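Local atomic coordinates of L-iditol 2-dehydrogenase (Clostridium scindens, PDB entry 4OH1), a protein that probably oxidises L-iditol and related sugar alcohols with NAD+, as a zinc-containing member of the alcohol dehydrogenase family. Residues Ala26-Pro31 with Glu35-Val40; Val98-Ala103 with Ala134-Ser139. All coordinates share one frame; numbering follows the deposited sequence.

Contact 1 (Ala26-Pro31 with Glu35-Val40)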
# COMPACT_ATOMS: atom_id res chain seq x y z
N ALA A 26 47.00 9.12 -9.42
CA ALA A 26 46.10 10.11 -8.95
C ALA A 26 46.57 10.53 -7.58
O ALA A 26 47.08 9.73 -6.81
CB ALA A 26 44.71 9.54 -8.86
N PRO A 27 46.36 11.80 -7.26
CA PRO A 27 46.76 12.27 -5.94
C PRO A 27 45.83 11.68 -4.88
O PRO A 27 44.71 11.31 -5.18
CB PRO A 27 46.59 13.78 -6.05
CG PRO A 27 45.48 13.95 -7.07
CD PRO A 27 45.52 12.77 -7.99
N MSE A 28 46.33 11.57 -3.66
CA MSE A 28 45.56 11.17 -2.52
C MSE A 28 44.47 12.21 -2.24
O MSE A 28 44.76 13.38 -2.08
CB MSE A 28 46.51 11.09 -1.33
CG MSE A 28 45.88 10.69 -0.04
SE MSE A 28 45.37 8.79 -0.14
CE MSE A 28 45.83 8.07 1.63
N PRO A 29 43.19 11.80 -2.18
CA PRO A 29 42.19 12.83 -1.86
C PRO A 29 42.07 13.10 -0.35
O PRO A 29 42.44 12.26 0.47
CB PRO A 29 40.90 12.23 -2.42
CG PRO A 29 41.06 10.78 -2.26
CD PRO A 29 42.56 10.54 -2.57
N GLU A 30 41.55 14.27 -0.00
CA GLU A 30 41.53 14.76 1.37
C GLU A 30 40.11 15.09 1.72
O GLU A 30 39.45 15.74 0.97
CB GLU A 30 42.39 16.04 1.45
CG GLU A 30 43.91 15.80 1.55
CD GLU A 30 44.26 14.82 2.66
OE1 GLU A 30 43.49 14.74 3.63
OE2 GLU A 30 45.28 14.10 2.57
N PRO A 31 39.61 14.63 2.85
CA PRO A 31 38.22 14.96 3.16
C PRO A 31 38.04 16.31 3.83
O PRO A 31 38.78 16.63 4.73
CB PRO A 31 37.85 13.89 4.15
CG PRO A 31 39.16 13.49 4.77
CD PRO A 31 40.16 13.59 3.72
N GLU A 35 33.26 15.03 5.29
CA GLU A 35 33.61 13.98 4.36
C GLU A 35 34.43 12.92 5.05
O GLU A 35 34.89 13.12 6.15
CB GLU A 35 34.39 14.53 3.17
CG GLU A 35 33.51 15.31 2.21
CD GLU A 35 34.29 15.97 1.07
OE1 GLU A 35 35.51 16.23 1.15
OE2 GLU A 35 33.64 16.27 0.07
N ILE A 36 34.60 11.80 4.37
CA ILE A 36 35.22 10.62 4.92
C ILE A 36 36.02 10.02 3.80
O ILE A 36 35.52 9.91 2.66
CB ILE A 36 34.15 9.60 5.37
CG1 ILE A 36 33.25 10.20 6.44
CG2 ILE A 36 34.79 8.35 5.89
CD1 ILE A 36 32.31 9.23 7.03
N ARG A 37 37.24 9.59 4.09
CA ARG A 37 38.02 8.90 3.12
C ARG A 37 38.04 7.43 3.47
O ARG A 37 38.26 7.04 4.63
CB ARG A 37 39.43 9.45 3.06
CG ARG A 37 40.27 8.73 2.02
CD ARG A 37 41.71 8.65 2.46
NE ARG A 37 42.30 9.92 2.30
CZ ARG A 37 43.27 10.44 3.05
NH1 ARG A 37 43.82 9.80 4.08
NH2 ARG A 37 43.68 11.65 2.76
N ILE A 38 37.81 6.62 2.45
CA ILE A 38 37.79 5.18 2.54
C ILE A 38 39.02 4.64 1.93
O ILE A 38 39.42 5.02 0.84
CB ILE A 38 36.61 4.52 1.65
CG1 ILE A 38 35.27 5.08 2.00
CG2 ILE A 38 36.54 3.05 1.84
CD1 ILE A 38 35.13 5.27 3.46
N LYS A 39 39.58 3.66 2.57
CA LYS A 39 40.52 2.84 1.92
C LYS A 39 39.70 1.70 1.29
O LYS A 39 39.10 0.90 2.01
CB LYS A 39 41.48 2.24 2.91
CG LYS A 39 42.59 1.60 2.22
CD LYS A 39 43.24 0.51 3.00
CE LYS A 39 44.51 0.14 2.25
NZ LYS A 39 45.11 -1.04 2.87
N VAL A 40 39.76 1.59 -0.04
CA VAL A 40 38.89 0.67 -0.73
C VAL A 40 39.54 -0.69 -0.72
O VAL A 40 40.70 -0.82 -1.06
CB VAL A 40 38.60 1.13 -2.13
CG1 VAL A 40 37.58 0.20 -2.80
CG2 VAL A 40 38.02 2.53 -2.10
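Arg37 reaches out of its strand and takes hold of the backbone at Pro29, a worked example of how one guanidinium can fasten an irregular, proline-rich segment to a strand of a sheet. Two hydrogen bonds converge on Pro29 O: Arg37 NH2 gives one of 2.7 Å, and Arg37 NE the other, at 3.0 Å and less straight, 140° at the hydrogen. The carbonyl oxygen lies near the guanidinium plane, so the grip is side-on and fixes how the flat group is turned. With CG anti to the backbone N (chi1 -179°) and bends at chi2 and chi3, the arginine presents this NE edge to the loop.

Charge adds a second tie. Glu30 OE2 forms a salt bridge with Arg37 NH2 at 2.9 Å, its carboxylate plane turned 79° from the guanidinium, so the two groups do not pair flat. Glu30 OE1 also meets Lys82, and Arg37 NH1 forms a salt bridge with Asp81; this alternation of charges would be expected to favour the ionised forms. A further polar bond runs from Glu35 OE1 to the amide of Lys32, just after the first segment.

Packing completes the join. The selenomethionine Met28 lays its CE over one guanidinium face, 3.6 Å from Arg37 NH1, while Pro31 CB rests 3.7 Å from Glu35 CB.

The loop after strand 20-26 thus runs beside the start of strand 35-44, which pairs with strands 75-83 and 133-137, among others; Lys82 of the former packs on Pro31 and Arg37, and Val135 of the latter on Pro29 and Glu35.

Contact 2 (Val98-Ala103 with Ala134-Ser139)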
# COMPACT_ATOMS: atom_id res chain seq x y z
N VAL A 98 32.92 -0.17 6.01
CA VAL A 98 31.82 0.55 5.41
C VAL A 98 31.61 0.20 3.92
O VAL A 98 32.48 -0.38 3.27
CB VAL A 98 32.04 2.06 5.49
CG1 VAL A 98 32.13 2.53 6.95
CG2 VAL A 98 33.32 2.46 4.74
N VAL A 99 30.45 0.62 3.41
CA VAL A 99 30.18 0.71 2.01
C VAL A 99 29.72 2.11 1.76
O VAL A 99 29.35 2.86 2.70
CB VAL A 99 29.15 -0.28 1.51
CG1 VAL A 99 29.65 -1.69 1.69
CG2 VAL A 99 27.80 -0.08 2.21
N ALA A 100 29.79 2.47 0.50
CA ALA A 100 29.45 3.83 0.08
C ALA A 100 28.36 3.82 -0.98
O ALA A 100 28.30 2.91 -1.82
CB ALA A 100 30.69 4.49 -0.50
N ASN A 101 27.50 4.82 -0.91
CA ASN A 101 26.52 5.11 -1.92
C ASN A 101 27.07 6.21 -2.84
O ASN A 101 27.29 7.29 -2.38
CB ASN A 101 25.23 5.55 -1.23
CG ASN A 101 24.13 5.90 -2.20
OD1 ASN A 101 24.24 5.72 -3.41
ND2 ASN A 101 23.03 6.40 -1.66
N TYR A 102 27.26 5.92 -4.12
CA TYR A 102 27.84 6.85 -5.06
C TYR A 102 27.00 8.11 -5.16
O TYR A 102 27.51 9.17 -5.52
CB TYR A 102 27.97 6.20 -6.48
CG TYR A 102 26.61 5.86 -7.11
CD1 TYR A 102 25.98 4.64 -6.86
CD2 TYR A 102 25.94 6.77 -7.88
CE1 TYR A 102 24.73 4.34 -7.40
CE2 TYR A 102 24.69 6.48 -8.42
CZ TYR A 102 24.09 5.27 -8.18
OH TYR A 102 22.83 4.99 -8.68
N ALA A 103 25.70 8.00 -4.88
CA ALA A 103 24.78 9.12 -5.19
C ALA A 103 24.75 10.10 -4.02
O ALA A 103 24.59 9.70 -2.89
CB ALA A 103 23.37 8.57 -5.45
N ALA A 134 39.06 6.70 -1.63
CA ALA A 134 38.04 7.57 -2.20
C ALA A 134 37.34 8.32 -1.09
O ALA A 134 37.19 7.78 0.00
CB ALA A 134 37.03 6.75 -2.99
N VAL A 135 36.86 9.52 -1.41
CA VAL A 135 36.23 10.40 -0.46
C VAL A 135 34.76 10.56 -0.81
O VAL A 135 34.40 10.69 -1.99
CB VAL A 135 36.94 11.81 -0.42
CG1 VAL A 135 36.11 12.84 0.33
CG2 VAL A 135 38.29 11.68 0.26
N TYR A 136 33.93 10.60 0.22
CA TYR A 136 32.50 10.73 0.06
C TYR A 136 32.00 11.62 1.19
O TYR A 136 32.63 11.71 2.24
CB TYR A 136 31.83 9.33 0.19
CG TYR A 136 32.19 8.34 -0.89
CD1 TYR A 136 31.45 8.24 -2.08
CD2 TYR A 136 33.30 7.54 -0.77
CE1 TYR A 136 31.85 7.33 -3.12
CE2 TYR A 136 33.67 6.64 -1.76
CZ TYR A 136 32.94 6.54 -2.91
OH TYR A 136 33.39 5.64 -3.85
N HIS A 137 30.82 12.18 1.03
CA HIS A 137 30.17 12.90 2.13
C HIS A 137 29.68 11.88 3.14
O HIS A 137 29.29 10.77 2.76
CB HIS A 137 29.00 13.72 1.60
CG HIS A 137 28.40 14.62 2.62
ND1 HIS A 137 27.25 14.30 3.30
CD2 HIS A 137 28.77 15.85 3.05
CE1 HIS A 137 26.95 15.28 4.13
NE2 HIS A 137 27.85 16.23 3.99
N MSE A 138 29.71 12.22 4.41
CA MSE A 138 29.30 11.28 5.45
C MSE A 138 27.90 10.65 5.22
O MSE A 138 27.67 9.53 5.55
CB MSE A 138 29.36 11.98 6.81
CG MSE A 138 28.38 13.13 6.96
SE MSE A 138 28.80 14.27 8.55
CE MSE A 138 27.24 15.50 8.40
N SER A 139 26.97 11.38 4.62
CA SER A 139 25.69 10.88 4.27
C SER A 139 25.75 9.72 3.29
O SER A 139 24.82 8.96 3.22
CB SER A 139 24.83 11.97 3.66
OG SER A 139 25.29 12.36 2.36
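Tyr136 lays the face of its ring on the methyl group of Ala100, and this pair carries most of the contact between the segments. Along 134-139, the strand arrives through Ala134 and Val135, the latter packing against Arg37. At Tyr136, CG stands anti to the carbonyl carbon (chi1 -65°), which sends the ring across to strand 97-100. Ala100 CB then sits 3.8 Å from the ring centroid and only 6° off its normal, a centred CH-pi contact; the methyl is almost equally far from all six ring carbons. Asn101 O approaches the same ring obliquely, 4.3 Å from Tyr136 CD1.

Next comes His137, whose ND1 shares a 2.9 Å hydrogen bond with Ser139 OG, while NE2 bonds to Glu34. These bonds at both ring nitrogens fix the rotation of the imidazole. Met138 and Ser139 begin a 3-10 segment that meets Cys108 and Gly107 of the second subunit.

On the other segment, Asn101 OD1 accepts from Ala103 N at 3.1 Å, forming an Asx turn. Tyr102 follows, its ring edge-to-face with the zinc ligand His74.

The contact joins two strands of the mixed sheet of the GroES-like region that are not paired with each other; Ile141 of strand 141-143 packs on both Ala100 and Tyr136, and Leu76 of strand 75-83 also meets the tyrosine.

How the contacts relate
The two contacts illustrate how chemistry can follow depth within one sheet. Contact 1 is partly buried and polar, with an arginine tying a peripheral loop to strand 35-44 through a carbonyl and a carboxylate. Contact 2 is buried, smaller in area and apolar across its interface, without a hydrogen bond between its segments. They meet because strands 35-44 and 133-137 are antiparallel neighbours: Ile38 N lies 2.8 Å from Ala134 O, and Ile36 N 2.9 Å from Tyr136 O, both probable hydrogen bonds. Contact 1 lies away from the zinc sites, whereas the 98-103 segment of contact 2 runs on toward the zinc bound by His74.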